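Local coordinates for Two-component insecticidal protein 16 kDa unit (Alcaligenes faecalis, PDB 5V3S) that serves as the 16 kDa aegerolysin-family component of a two-component insecticidal protein that kills corn rootworm, probably by acting on membranes, at residues A17-I22 and G47-E52; G41-P46 and I53-I58; G86-D91 and V96-W101; W101-S106 and G133-I138. All blocks are in the same frame, centred on the assembly; numbering follows the deposited sequence.

Contacts 1 and 2 lie next to each other, both reaching the mixed sheet, their centres about 9 Å apart. Segment 47-52 of contact 1 joins the two segments of contact 2, and Lys51 O probably accepts from Val45 N at 2.9 Å. Contact 3 is the hairpin at the centre of the antiparallel sheet. Contact 4 shares Trp101 with it and crosses to the mixed sheet, where 136-144 pairs with 19-27 of contact 1. The centres of contacts 1 and 4 are about 11 Å apart. Trp101 is also a hub: Met20 of contact 1 and Phe43 of contact 2 both touch it, Phe43 CE1 at 3.9 Å from Trp101 CH2.

Contact 1: A17-I22 and G47-E52. Unlike the reference sequence in segment 17-22: Met20 (reference Ile).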
loop_
_atom_site.group_PDB
_atom_site.type_symbol
_atom_site.label_atom_id
_atom_site.label_comp_id
_atom_site.label_asym_id
_atom_site.label_seq_id
_atom_site.Cartn_x
_atom_site.Cartn_y
_atom_site.Cartn_z
ATOM N N ALA A 17 -8.458 -15.090 5.223
ATOM C CA ALA A 17 -9.446 -14.289 5.892
ATOM C C ALA A 17 -8.887 -12.951 6.380
ATOM O O ALA A 17 -9.654 -12.070 6.696
ATOM C CB ALA A 17 -10.045 -15.080 7.043
ATOM N N GLN A 18 -7.565 -12.835 6.512
ATOM C CA GLN A 18 -6.905 -11.529 6.774
ATOM C C GLN A 18 -6.264 -11.069 5.462
ATOM O O GLN A 18 -5.466 -11.785 4.851
ATOM C CB GLN A 18 -5.889 -11.667 7.892
ATOM C CG GLN A 18 -5.136 -10.386 8.200
ATOM C CD GLN A 18 -6.097 -9.236 8.497
ATOM O OE1 GLN A 18 -6.824 -8.775 7.620
ATOM N NE2 GLN A 18 -6.209 -8.891 9.772
ATOM N N TRP A 19 -6.704 -9.913 4.959
ATOM C CA TRP A 19 -6.305 -9.527 3.631
ATOM C C TRP A 19 -6.454 -8.009 3.553
ATOM O O TRP A 19 -7.190 -7.379 4.352
ATOM C CB TRP A 19 -7.137 -10.185 2.539
ATOM C CG TRP A 19 -8.582 -9.756 2.607
ATOM C CD1 TRP A 19 -9.563 -10.313 3.399
ATOM C CD2 TRP A 19 -9.213 -8.675 1.884
ATOM N NE1 TRP A 19 -10.750 -9.646 3.212
ATOM C CE2 TRP A 19 -10.564 -8.632 2.294
ATOM C CE3 TRP A 19 -8.754 -7.717 0.978
ATOM C CZ2 TRP A 19 -11.473 -7.701 1.795
ATOM C CZ3 TRP A 19 -9.674 -6.784 0.451
ATOM C CH2 TRP A 19 -11.005 -6.769 0.861
HETATM N N MSE A 20 -5.684 -7.445 2.639
HETATM C CA MSE A 20 -5.744 -6.012 2.387
HETATM C C MSE A 20 -5.538 -5.833 0.886
HETATM O O MSE A 20 -4.859 -6.621 0.221
HETATM C CB MSE A 20 -4.683 -5.229 3.208
HETATM C CG MSE A 20 -3.189 -5.599 3.037
HETATM SE SE MSE A 20 -2.439 -4.637 1.440
HETATM C CE MSE A 20 -1.927 -3.144 2.610
ATOM N N GLU A 21 -6.106 -4.764 0.336
ATOM C CA GLU A 21 -5.731 -4.337 -0.997
ATOM C C GLU A 21 -5.608 -2.830 -0.938
ATOM O O GLU A 21 -6.502 -2.192 -0.440
ATOM C CB GLU A 21 -6.713 -4.744 -2.124
ATOM C CG GLU A 21 -6.686 -6.230 -2.406
ATOM C CD GLU A 21 -7.265 -6.666 -3.720
ATOM O OE1 GLU A 21 -7.657 -5.770 -4.526
ATOM O OE2 GLU A 21 -7.289 -7.930 -3.909
ATOM N N ILE A 22 -4.472 -2.310 -1.402
ATOM C CA ILE A 22 -4.177 -0.877 -1.315
ATOM C C ILE A 22 -4.016 -0.331 -2.753
ATOM O O ILE A 22 -3.249 -0.840 -3.522
ATOM C CB ILE A 22 -3.052 -0.530 -0.333
ATOM C CG1 ILE A 22 -2.907 0.946 -0.174
ATOM C CG2 ILE A 22 -1.730 -1.081 -0.731
ATOM C CD1 ILE A 22 -2.284 1.342 1.127
ATOM N N GLY A 47 -7.007 -9.461 -6.675
ATOM C CA GLY A 47 -8.122 -10.318 -7.059
ATOM C C GLY A 47 -7.861 -11.811 -7.123
ATOM O O GLY A 47 -8.781 -12.581 -7.431
ATOM N N ASP A 48 -6.642 -12.265 -6.882
ATOM C CA ASP A 48 -6.347 -13.681 -6.980
ATOM C C ASP A 48 -5.299 -14.041 -5.985
ATOM O O ASP A 48 -4.150 -14.035 -6.275
ATOM C CB ASP A 48 -5.894 -14.090 -8.370
ATOM C CG ASP A 48 -5.745 -15.548 -8.524
ATOM O OD1 ASP A 48 -5.834 -16.342 -7.552
ATOM O OD2 ASP A 48 -5.560 -15.949 -9.675
ATOM N N LYS A 49 -5.775 -14.301 -4.789
ATOM C CA LYS A 49 -4.938 -14.690 -3.662
ATOM C C LYS A 49 -4.090 -15.936 -3.898
ATOM O O LYS A 49 -3.114 -16.137 -3.176
ATOM C CB LYS A 49 -5.785 -14.817 -2.403
ATOM C CG LYS A 49 -6.474 -13.523 -1.940
ATOM C CD LYS A 49 -7.246 -13.776 -0.648
ATOM C CE LYS A 49 -8.247 -12.669 -0.320
ATOM N NZ LYS A 49 -9.123 -12.942 0.865
ATOM N N ASP A 50 -4.392 -16.736 -4.923
ATOM C CA ASP A 50 -3.529 -17.909 -5.235
ATOM C C ASP A 50 -2.352 -17.550 -6.120
ATOM O O ASP A 50 -1.498 -18.379 -6.300
ATOM C CB ASP A 50 -4.323 -19.072 -5.874
ATOM C CG ASP A 50 -5.446 -19.666 -4.934
ATOM O OD1 ASP A 50 -5.270 -19.820 -3.739
ATOM O OD2 ASP A 50 -6.542 -19.980 -5.417
ATOM N N LYS A 51 -2.239 -16.305 -6.635
ATOM C CA LYS A 51 -1.175 -15.961 -7.542
ATOM C C LYS A 51 -0.139 -15.010 -6.839
ATOM O O LYS A 51 -0.263 -13.794 -6.929
ATOM C CB LYS A 51 -1.719 -15.296 -8.835
ATOM C CG LYS A 51 -2.302 -16.245 -9.934
ATOM C CD LYS A 51 -2.974 -15.438 -11.054
ATOM C CE LYS A 51 -2.805 -16.080 -12.439
ATOM N NZ LYS A 51 -3.379 -17.454 -12.650
ATOM N N GLU A 52 0.834 -15.601 -6.169
ATOM C CA GLU A 52 1.831 -14.856 -5.339
ATOM C C GLU A 52 2.803 -14.131 -6.235
ATOM O O GLU A 52 3.147 -14.639 -7.328
ATOM C CB GLU A 52 2.614 -15.786 -4.380
ATOM C CG GLU A 52 3.839 -15.160 -3.685
ATOM C CD GLU A 52 4.452 -15.965 -2.516
ATOM O OE1 GLU A 52 4.162 -17.178 -2.434
ATOM O OE2 GLU A 52 5.224 -15.384 -1.691
#
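Trp19 and Glu21 carry this contact, reaching from one strand to the loop 47-52. Trp19 comes first and meets Lys49. With chi1 at 64° its CG sits between the backbone N and the carbonyl carbon. The base of the side chain (CB, CG, CD1) meets Lys49, and the rest of the indole leads away from the loop. Lys49 NZ lies 4.0 Å from the centroid of the Trp19 five-membered ring, 32° off the ring normal. This is an off-centre cation-pi contact. The ammonium comes nearest to the root of the indole, with Lys49 NZ 3.7 Å from Trp19 CG. Just behind it, Lys49 CE packs on Trp19 CB at 3.9 Å. The lysine chain is extended, which lets it span a backbone gap of 9.0 Å between the CA atoms of Trp19 and Lys49. Its NZ also hydrogen-bonds to Tyr16 O, its strongest polar partner, which helps hold the ammonium beside the ring.

Two residues on, Glu21 points the same way. Its extended chain brings OE2 to the backbone N of Gly47 at 3.2 Å, with an N-H...O angle of 155°. The donor arrives on the syn side, somewhat out of the carboxylate plane. The loop has its own bracing: a type I beta turn from Asp48 to Lys51 and an Asx turn in which Asp48 OD1 accepts from Asp50 N.

In the fold, strand 19-27 runs between strands 68-74 and 136-144 of the mixed sheet. Trp19 packs on Cys74 and Asn137, one from each neighbour, while Met20, a selenomethionine here, turns to Trp101 of the other sheet.

Contact 2: G41-P46 and I53-I58; sequences GKFHVP and ISPSQI
The Phe43 ring is the apolar centre, and Ile58 closes one face of it. Ile58 CD1 stands over the middle of the ring, 3.5 Å from the Phe43 centroid and 10° off the normal, a CH-pi contact. Pro55 comes from another direction, at the ring edge and in its plane, with CG 3.9 Å from Phe43 CE2. With CG anti to the carbonyl carbon (chi1 -76°), the Phe43 ring is carried over to Pro55 and Ile58. Ile53 fills in at the base of the ring, with CG1 3.9 Å from Phe43 CB. Farther out, its CG2 branch touches Val45 CG2 at 3.8 Å, the two side chains crossing at about a right angle.

The polar edge is backbone. Ile53 N donates to Phe43 O at 3.1 Å. A water takes up the next place: it accepts from Phe43 N at 2.9 Å and donates to Ile53 O at 2.8 Å. Ser54 N is held by Gln57 OE1 of its own segment.

Strand 40-44 thus meets the chain at Ile53 through one direct bond and one water bridge. This is the edge of the mixed sheet, where the outermost strand 52-53 is followed, after Ser54, by a short, weakly bonded helix at about 55-58 that packs on Phe43.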
loop_
_atom_site.group_PDB
_atom_site.type_symbol
_atom_site.label_atom_id
_atom_site.label_comp_id
_atom_site.label_asym_id
_atom_site.label_seq_id
_atom_site.Cartn_x
_atom_site.Cartn_y
_atom_site.Cartn_z
ATOM N N GLY A 41 2.992 -12.995 5.813
ATOM C CA GLY A 41 2.120 -13.173 4.704
ATOM C C GLY A 41 2.778 -13.144 3.361
ATOM O O GLY A 41 4.010 -13.297 3.223
ATOM N N LYS A 42 1.967 -12.917 2.339
ATOM C CA LYS A 42 2.437 -12.887 0.983
ATOM C C LYS A 42 1.799 -11.748 0.174
ATOM O O LYS A 42 0.768 -11.234 0.551
ATOM C CB LYS A 42 2.104 -14.226 0.272
ATOM C CG LYS A 42 0.612 -14.486 0.149
ATOM C CD LYS A 42 0.346 -15.886 -0.510
ATOM C CE LYS A 42 -1.164 -16.164 -0.632
ATOM N NZ LYS A 42 -1.345 -17.494 -1.310
ATOM N N PHE A 43 2.480 -11.312 -0.864
ATOM C CA PHE A 43 1.917 -10.426 -1.826
ATOM C C PHE A 43 1.322 -11.317 -2.899
ATOM O O PHE A 43 1.763 -12.454 -3.089
ATOM C CB PHE A 43 2.989 -9.506 -2.466
ATOM C CG PHE A 43 3.459 -8.331 -1.569
ATOM C CD1 PHE A 43 2.596 -7.383 -1.153
ATOM C CD2 PHE A 43 4.792 -8.170 -1.303
ATOM C CE1 PHE A 43 3.010 -6.333 -0.373
ATOM C CE2 PHE A 43 5.241 -7.107 -0.553
ATOM C CZ PHE A 43 4.332 -6.185 -0.083
ATOM N N HIS A 44 0.350 -10.773 -3.610
ATOM C CA HIS A 44 -0.317 -11.463 -4.694
ATOM C C HIS A 44 -1.043 -10.491 -5.637
ATOM O O HIS A 44 -1.367 -9.301 -5.315
ATOM C CB HIS A 44 -1.325 -12.550 -4.195
ATOM C CG HIS A 44 -2.463 -11.969 -3.452
ATOM N ND1 HIS A 44 -3.585 -11.477 -4.108
ATOM C CD2 HIS A 44 -2.634 -11.686 -2.157
ATOM C CE1 HIS A 44 -4.397 -10.952 -3.230
ATOM N NE2 HIS A 44 -3.840 -11.051 -2.039
ATOM N N VAL A 45 -1.318 -11.061 -6.798
ATOM C CA VAL A 45 -1.979 -10.337 -7.891
ATOM C C VAL A 45 -3.330 -9.944 -7.342
ATOM O O VAL A 45 -4.045 -10.787 -6.750
ATOM C CB VAL A 45 -2.103 -11.197 -9.212
ATOM C CG1 VAL A 45 -2.983 -10.481 -10.237
ATOM C CG2 VAL A 45 -0.738 -11.505 -9.790
ATOM N N PRO A 46 -3.686 -8.666 -7.451
ATOM C CA PRO A 46 -4.946 -8.245 -6.920
ATOM C C PRO A 46 -6.123 -9.015 -7.556
ATOM O O PRO A 46 -6.185 -9.243 -8.775
ATOM C CB PRO A 46 -4.978 -6.740 -7.203
ATOM C CG PRO A 46 -3.547 -6.396 -7.430
ATOM C CD PRO A 46 -2.961 -7.557 -8.126
ATOM N N ILE A 53 3.190 -12.932 -5.830
ATOM C CA ILE A 53 4.248 -12.176 -6.467
ATOM C C ILE A 53 5.231 -11.772 -5.314
ATOM O O ILE A 53 4.849 -11.649 -4.117
ATOM C CB ILE A 53 3.739 -10.924 -7.259
ATOM C CG1 ILE A 53 3.160 -9.867 -6.304
ATOM C CG2 ILE A 53 2.761 -11.344 -8.347
ATOM C CD1 ILE A 53 2.579 -8.595 -6.969
ATOM N N SER A 54 6.446 -11.452 -5.685
ATOM C CA SER A 54 7.431 -11.088 -4.716
ATOM C C SER A 54 7.470 -9.587 -4.524
ATOM O O SER A 54 7.055 -8.822 -5.449
ATOM C CB SER A 54 8.798 -11.629 -5.172
ATOM O OG SER A 54 9.121 -10.967 -6.378
ATOM N N PRO A 55 8.090 -9.124 -3.422
ATOM C CA PRO A 55 8.434 -7.687 -3.255
ATOM C C PRO A 55 9.131 -7.125 -4.448
ATOM O O PRO A 55 8.848 -5.954 -4.822
ATOM C CB PRO A 55 9.330 -7.683 -2.000
ATOM C CG PRO A 55 8.732 -8.810 -1.216
ATOM C CD PRO A 55 8.382 -9.891 -2.192
ATOM N N SER A 56 10.054 -7.935 -5.014
ATOM C CA SER A 56 10.818 -7.455 -6.147
ATOM C C SER A 56 9.968 -7.114 -7.409
ATOM O O SER A 56 10.335 -6.224 -8.208
ATOM C CB SER A 56 12.003 -8.383 -6.432
ATOM O OG SER A 56 11.618 -9.669 -6.954
ATOM N N GLN A 57 8.850 -7.803 -7.579
ATOM C CA GLN A 57 7.894 -7.498 -8.654
ATOM C C GLN A 57 7.088 -6.207 -8.456
ATOM O O GLN A 57 6.675 -5.609 -9.455
ATOM C CB GLN A 57 6.940 -8.640 -8.864
ATOM C CG GLN A 57 7.730 -9.860 -9.374
ATOM C CD GLN A 57 6.845 -11.025 -9.572
ATOM O OE1 GLN A 57 6.589 -11.804 -8.614
ATOM N NE2 GLN A 57 6.221 -11.096 -10.752
ATOM N N ILE A 58 6.968 -5.775 -7.202
ATOM C CA ILE A 58 6.379 -4.475 -6.860
ATOM C C ILE A 58 7.406 -3.333 -6.985
ATOM O O ILE A 58 7.118 -2.279 -7.601
ATOM C CB ILE A 58 5.804 -4.553 -5.459
ATOM C CG1 ILE A 58 4.644 -5.501 -5.450
ATOM C CG2 ILE A 58 5.279 -3.217 -4.967
ATOM C CD1 ILE A 58 4.268 -5.891 -4.041
HETATM O O HOH W 1 4.955 -12.693 -1.551
#

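Contact 3: G86-D91 and V96-W101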
loop_
_atom_site.group_PDB
_atom_site.type_symbol
_atom_site.label_atom_id
_atom_site.label_comp_id
_atom_site.label_asym_id
_atom_site.label_seq_id
_atom_site.Cartn_x
_atom_site.Cartn_y
_atom_site.Cartn_z
ATOM N N GLY A 86 5.155 -3.174 4.362
ATOM C CA GLY A 86 5.160 -1.763 3.998
ATOM C C GLY A 86 5.794 -1.528 2.634
ATOM O O GLY A 86 6.331 -2.446 1.963
ATOM N N PHE A 87 5.763 -0.241 2.220
ATOM C CA PHE A 87 6.385 0.197 0.975
ATOM C C PHE A 87 6.448 1.702 1.019
ATOM O O PHE A 87 5.763 2.343 1.820
ATOM C CB PHE A 87 5.627 -0.246 -0.305
ATOM C CG PHE A 87 4.237 0.311 -0.430
ATOM C CD1 PHE A 87 3.163 -0.320 0.229
ATOM C CD2 PHE A 87 3.988 1.533 -1.155
ATOM C CE1 PHE A 87 1.917 0.202 0.140
ATOM C CE2 PHE A 87 2.670 2.048 -1.242
ATOM C CZ PHE A 87 1.660 1.358 -0.559
ATOM N N SER A 88 7.155 2.261 0.064
ATOM C CA SER A 88 7.436 3.688 -0.046
ATOM C C SER A 88 7.143 4.167 -1.459
ATOM O O SER A 88 7.132 3.413 -2.406
ATOM C CB SER A 88 8.872 4.078 0.385
ATOM O OG SER A 88 9.191 3.653 1.746
ATOM N N LEU A 89 6.793 5.430 -1.568
ATOM C CA LEU A 89 6.540 5.942 -2.948
ATOM C C LEU A 89 7.409 7.139 -3.116
ATOM O O LEU A 89 7.493 7.990 -2.240
ATOM C CB LEU A 89 5.151 6.435 -3.134
ATOM C CG LEU A 89 4.694 6.795 -4.532
ATOM C CD1 LEU A 89 4.517 5.617 -5.412
ATOM C CD2 LEU A 89 3.412 7.569 -4.469
ATOM N N TYR A 90 7.974 7.240 -4.291
ATOM C CA TYR A 90 8.896 8.321 -4.628
ATOM C C TYR A 90 8.368 9.093 -5.863
ATOM O O TYR A 90 7.575 8.571 -6.666
ATOM C CB TYR A 90 10.248 7.744 -5.005
ATOM C CG TYR A 90 10.918 7.056 -3.888
ATOM C CD1 TYR A 90 10.527 5.772 -3.524
ATOM C CD2 TYR A 90 11.915 7.662 -3.184
ATOM C CE1 TYR A 90 11.096 5.135 -2.412
ATOM C CE2 TYR A 90 12.484 7.031 -2.081
ATOM C CZ TYR A 90 12.059 5.755 -1.724
ATOM O OH TYR A 90 12.723 5.158 -0.636
ATOM N N ASP A 91 8.849 10.318 -6.009
ATOM C CA ASP A 91 8.614 11.152 -7.230
ATOM C C ASP A 91 10.055 11.498 -7.654
ATOM O O ASP A 91 10.702 12.333 -6.996
ATOM C CB ASP A 91 7.850 12.425 -6.887
ATOM C CG ASP A 91 7.679 13.370 -8.172
ATOM O OD1 ASP A 91 7.892 12.850 -9.237
ATOM O OD2 ASP A 91 7.234 14.518 -8.072
ATOM N N VAL A 96 8.031 10.602 -1.113
ATOM C CA VAL A 96 6.763 11.239 -0.925
ATOM C C VAL A 96 6.067 10.680 0.339
ATOM O O VAL A 96 5.669 11.482 1.197
ATOM C CB VAL A 96 5.938 11.066 -2.177
ATOM C CG1 VAL A 96 4.524 11.618 -1.992
ATOM C CG2 VAL A 96 6.726 11.727 -3.332
ATOM N N PHE A 97 5.974 9.369 0.462
ATOM C CA PHE A 97 5.382 8.703 1.706
ATOM C C PHE A 97 5.947 7.325 1.974
ATOM O O PHE A 97 6.571 6.698 1.149
ATOM C CB PHE A 97 3.851 8.641 1.760
ATOM C CG PHE A 97 3.175 7.661 0.796
ATOM C CD1 PHE A 97 3.150 6.315 1.006
ATOM C CD2 PHE A 97 2.472 8.126 -0.329
ATOM C CE1 PHE A 97 2.470 5.450 0.147
ATOM C CE2 PHE A 97 1.817 7.286 -1.173
ATOM C CZ PHE A 97 1.820 5.917 -0.947
ATOM N N GLU A 98 5.801 6.926 3.213
ATOM C CA GLU A 98 6.123 5.588 3.687
ATOM C C GLU A 98 4.815 5.069 4.252
ATOM O O GLU A 98 4.046 5.836 4.912
ATOM C CB GLU A 98 7.189 5.621 4.755
ATOM C CG GLU A 98 8.562 6.029 4.191
ATOM C CD GLU A 98 9.534 6.432 5.283
ATOM O OE1 GLU A 98 9.148 6.937 6.363
ATOM O OE2 GLU A 98 10.668 6.159 5.069
ATOM N N TYR A 99 4.471 3.824 3.860
ATOM C CA TYR A 99 3.289 3.210 4.408
ATOM C C TYR A 99 3.645 1.883 5.129
ATOM O O TYR A 99 4.581 1.201 4.728
ATOM C CB TYR A 99 2.259 2.971 3.296
ATOM C CG TYR A 99 0.945 2.462 3.831
ATOM C CD1 TYR A 99 0.147 3.282 4.695
ATOM C CD2 TYR A 99 0.542 1.164 3.554
ATOM C CE1 TYR A 99 -1.064 2.778 5.200
ATOM C CE2 TYR A 99 -0.648 0.697 3.997
ATOM C CZ TYR A 99 -1.437 1.495 4.840
ATOM O OH TYR A 99 -2.590 0.911 5.321
ATOM N N TYR A 100 2.879 1.527 6.156
ATOM C CA TYR A 100 3.149 0.291 6.967
ATOM C C TYR A 100 1.856 -0.189 7.512
ATOM O O TYR A 100 0.961 0.625 7.832
ATOM C CB TYR A 100 4.159 0.588 8.140
ATOM C CG TYR A 100 4.208 -0.478 9.252
ATOM C CD1 TYR A 100 4.905 -1.634 9.056
ATOM C CD2 TYR A 100 3.461 -0.356 10.453
ATOM C CE1 TYR A 100 4.908 -2.673 9.965
ATOM C CE2 TYR A 100 3.491 -1.379 11.407
ATOM C CZ TYR A 100 4.250 -2.538 11.139
ATOM O OH TYR A 100 4.317 -3.574 12.008
ATOM N N TRP A 101 1.681 -1.517 7.512
ATOM C CA TRP A 101 0.479 -2.140 8.046
ATOM C C TRP A 101 0.871 -3.388 8.882
ATOM O O TRP A 101 1.898 -3.992 8.661
ATOM C CB TRP A 101 -0.487 -2.515 6.911
ATOM C CG TRP A 101 0.041 -3.580 6.009
ATOM C CD1 TRP A 101 -0.101 -4.926 6.170
ATOM C CD2 TRP A 101 0.832 -3.416 4.828
ATOM N NE1 TRP A 101 0.536 -5.597 5.200
ATOM C CE2 TRP A 101 1.125 -4.694 4.346
ATOM C CE3 TRP A 101 1.240 -2.312 4.076
ATOM C CZ2 TRP A 101 1.894 -4.903 3.191
ATOM C CZ3 TRP A 101 2.013 -2.525 2.954
ATOM C CH2 TRP A 101 2.281 -3.805 2.492
HETATM O O HOH W 2 11.608 4.551 2.853
#
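Strands 86-91 and 96-101 run antiparallel as a hairpin, their axes 4.8 Å apart at closest approach, with Phe87-Tyr99 (Tyr99 N to Phe87 O is the shortest bond, at 2.8 Å) and Leu89-Phe97 as hydrogen-bonded pairs and, near the turn, a classic beta bulge in which Val96 and Phe97 both face Leu89 and the bond from Phe97 N to Leu89 O is weak.

Phe87, Leu89, Phe97 and Tyr99 point to one face. Phe87 links three rings. Its CE2 meets Phe97 CE1 at 3.7 Å, with the ring planes at 69°. On the other side of the ring, CE1 touches Tyr99 CD2 at 3.8 Å, and CD1 lies in plane at the edge of the Trp101 indole. Leu89 CB sits over a face of Phe97, 4.1 Å from its centroid. Trp101 lays a face of its indole on the backbone of Gly86, its CZ3 3.4 Å from Gly86 CA.

Ser88 and Glu98 point to the opposite face. Ser88 OG and Glu98 OE2 are bridged by one water.

The hairpin is therefore two-sided: polar groups and water on one face, and on the other an aromatic cluster packed against Ile22, Ile140 and Val142 of the mixed sheet, as expected for the inside of a beta sandwich.

Contact 4: W101-S106 and G133-I138. Unlike the reference sequence in segment 133-138: Met135 (reference Thr).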
loop_
_atom_site.group_PDB
_atom_site.type_symbol
_atom_site.label_atom_id
_atom_site.label_comp_id
_atom_site.label_asym_id
_atom_site.label_seq_id
_atom_site.Cartn_x
_atom_site.Cartn_y
_atom_site.Cartn_z
ATOM N N TRP A 101 1.681 -1.517 7.512
ATOM C CA TRP A 101 0.479 -2.140 8.046
ATOM C C TRP A 101 0.871 -3.388 8.882
ATOM O O TRP A 101 1.898 -3.992 8.661
ATOM C CB TRP A 101 -0.487 -2.515 6.911
ATOM C CG TRP A 101 0.041 -3.580 6.009
ATOM C CD1 TRP A 101 -0.101 -4.926 6.170
ATOM C CD2 TRP A 101 0.832 -3.416 4.828
ATOM N NE1 TRP A 101 0.536 -5.597 5.200
ATOM C CE2 TRP A 101 1.125 -4.694 4.346
ATOM C CE3 TRP A 101 1.240 -2.312 4.076
ATOM C CZ2 TRP A 101 1.894 -4.903 3.191
ATOM C CZ3 TRP A 101 2.013 -2.525 2.954
ATOM C CH2 TRP A 101 2.281 -3.805 2.492
ATOM N N ASP A 102 0.036 -3.694 9.868
ATOM C CA ASP A 102 0.228 -4.861 10.678
ATOM C C ASP A 102 -1.150 -5.367 10.910
ATOM O O ASP A 102 -1.915 -4.740 11.618
ATOM C CB ASP A 102 0.996 -4.511 11.953
ATOM C CG ASP A 102 1.207 -5.742 12.825
ATOM O OD1 ASP A 102 1.256 -6.855 12.260
ATOM O OD2 ASP A 102 1.300 -5.584 14.045
ATOM N N CYS A 103 -1.510 -6.425 10.200
ATOM C CA CYS A 103 -2.824 -7.017 10.210
ATOM C C CYS A 103 -2.667 -8.510 10.569
ATOM O O CYS A 103 -2.600 -9.390 9.700
ATOM C CB CYS A 103 -3.456 -6.871 8.843
ATOM S SG CYS A 103 -3.363 -5.161 8.253
ATOM N N PRO A 104 -2.580 -8.765 11.859
ATOM C CA PRO A 104 -2.205 -10.074 12.386
ATOM C C PRO A 104 -3.356 -11.061 12.343
ATOM O O PRO A 104 -4.498 -10.647 12.227
ATOM C CB PRO A 104 -1.877 -9.769 13.806
ATOM C CG PRO A 104 -2.879 -8.725 14.170
ATOM C CD PRO A 104 -2.928 -7.822 12.933
ATOM N N TRP A 105 -3.024 -12.341 12.359
ATOM C CA TRP A 105 -4.025 -13.404 12.356
ATOM C C TRP A 105 -4.930 -13.280 13.606
ATOM O O TRP A 105 -6.154 -13.311 13.482
ATOM C CB TRP A 105 -3.318 -14.775 12.231
ATOM C CG TRP A 105 -4.188 -15.970 12.375
ATOM C CD1 TRP A 105 -3.927 -17.081 13.132
ATOM C CD2 TRP A 105 -5.468 -16.190 11.762
ATOM N NE1 TRP A 105 -4.958 -17.981 13.020
ATOM C CE2 TRP A 105 -5.920 -17.460 12.193
ATOM C CE3 TRP A 105 -6.278 -15.437 10.894
ATOM C CZ2 TRP A 105 -7.146 -17.995 11.788
ATOM C CZ3 TRP A 105 -7.493 -15.966 10.490
ATOM C CH2 TRP A 105 -7.916 -17.236 10.937
ATOM N N SER A 106 -4.322 -13.077 14.778
ATOM C CA SER A 106 -5.059 -12.851 16.023
ATOM C C SER A 106 -4.546 -11.555 16.624
ATOM O O SER A 106 -3.405 -11.485 17.118
ATOM C CB SER A 106 -4.871 -14.023 17.022
ATOM O OG SER A 106 -4.905 -15.289 16.366
ATOM N N GLY A 133 -12.056 -7.200 12.094
ATOM C CA GLY A 133 -11.940 -8.281 11.091
ATOM C C GLY A 133 -10.820 -8.048 10.076
ATOM O O GLY A 133 -9.716 -7.572 10.447
ATOM N N ALA A 134 -11.115 -8.308 8.809
ATOM C CA ALA A 134 -10.080 -8.153 7.751
ATOM C C ALA A 134 -9.780 -6.670 7.481
ATOM O O ALA A 134 -10.692 -5.822 7.421
ATOM C CB ALA A 134 -10.497 -8.844 6.456
HETATM N N MSE A 135 -8.508 -6.365 7.301
HETATM C CA MSE A 135 -8.114 -4.987 6.955
HETATM C C MSE A 135 -8.875 -4.393 5.776
HETATM O O MSE A 135 -9.332 -3.274 5.844
HETATM C CB MSE A 135 -6.595 -4.922 6.791
HETATM C CG MSE A 135 -6.032 -3.538 6.499
HETATM SE SE MSE A 135 -6.405 -2.292 7.969
HETATM C CE MSE A 135 -4.628 -1.582 8.306
ATOM N N GLY A 136 -9.004 -5.100 4.686
ATOM C CA GLY A 136 -9.909 -4.641 3.639
ATOM C C GLY A 136 -9.250 -3.770 2.564
ATOM O O GLY A 136 -8.112 -3.891 2.328
ATOM N N ASN A 137 -10.040 -2.920 1.922
ATOM C CA ASN A 137 -9.599 -2.071 0.821
ATOM C C ASN A 137 -9.110 -0.725 1.386
ATOM O O ASN A 137 -9.768 -0.106 2.254
ATOM C CB ASN A 137 -10.728 -1.819 -0.181
ATOM C CG ASN A 137 -11.235 -3.096 -0.849
ATOM O OD1 ASN A 137 -10.578 -3.654 -1.676
ATOM N ND2 ASN A 137 -12.354 -3.629 -0.369
ATOM N N ILE A 138 -7.991 -0.214 0.857
ATOM C CA ILE A 138 -7.419 1.051 1.320
ATOM C C ILE A 138 -7.067 1.787 0.011
ATOM O O ILE A 138 -6.635 1.142 -0.940
ATOM C CB ILE A 138 -6.053 0.822 2.099
ATOM C CG1 ILE A 138 -6.225 -0.177 3.299
ATOM C CG2 ILE A 138 -5.424 2.115 2.557
ATOM C CD1 ILE A 138 -4.997 -0.997 3.670
#
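Cys103 and Met135 form the tight part of this contact. Cys103 SG rests against the start of the Met135 side chain, 3.6 Å from both CB and CG. Met135 is a selenomethionine and differs from the reference sequence. Its CG is anti to the backbone N (chi1 -177°), and bends at chi2 and chi3 fold the chain round the sulfur. The methyl CE thereby returns to 3.8 Å from Cys103 SG. The selenium itself lies a little farther off. This part is buried and is held by van der Waals packing alone.

Everything else is looser. Met135 CE just reaches Trp101 CB at 4.5 Å. The backbones stay apart, with the CA atoms of Cys103 and Met135 6.5 Å from each other. Beyond Cys103 the two chains diverge to the surface, where Trp105, Ser106 and Gly133 are exposed. The Trp105 side chain is poorly ordered.

Strand 94-103 belongs to the antiparallel sheet and strand 136-144 to the mixed one, so the contact joins the two sheets near one end. Gln18 lies between them: its OE1 accepts from Met135 N, and its NE2 makes a weak bond to Pro104 O. Gly136 pairs with Trp19 and Glu21 of strand 19-27, and Cys103 with Thr83 of strand 83-91.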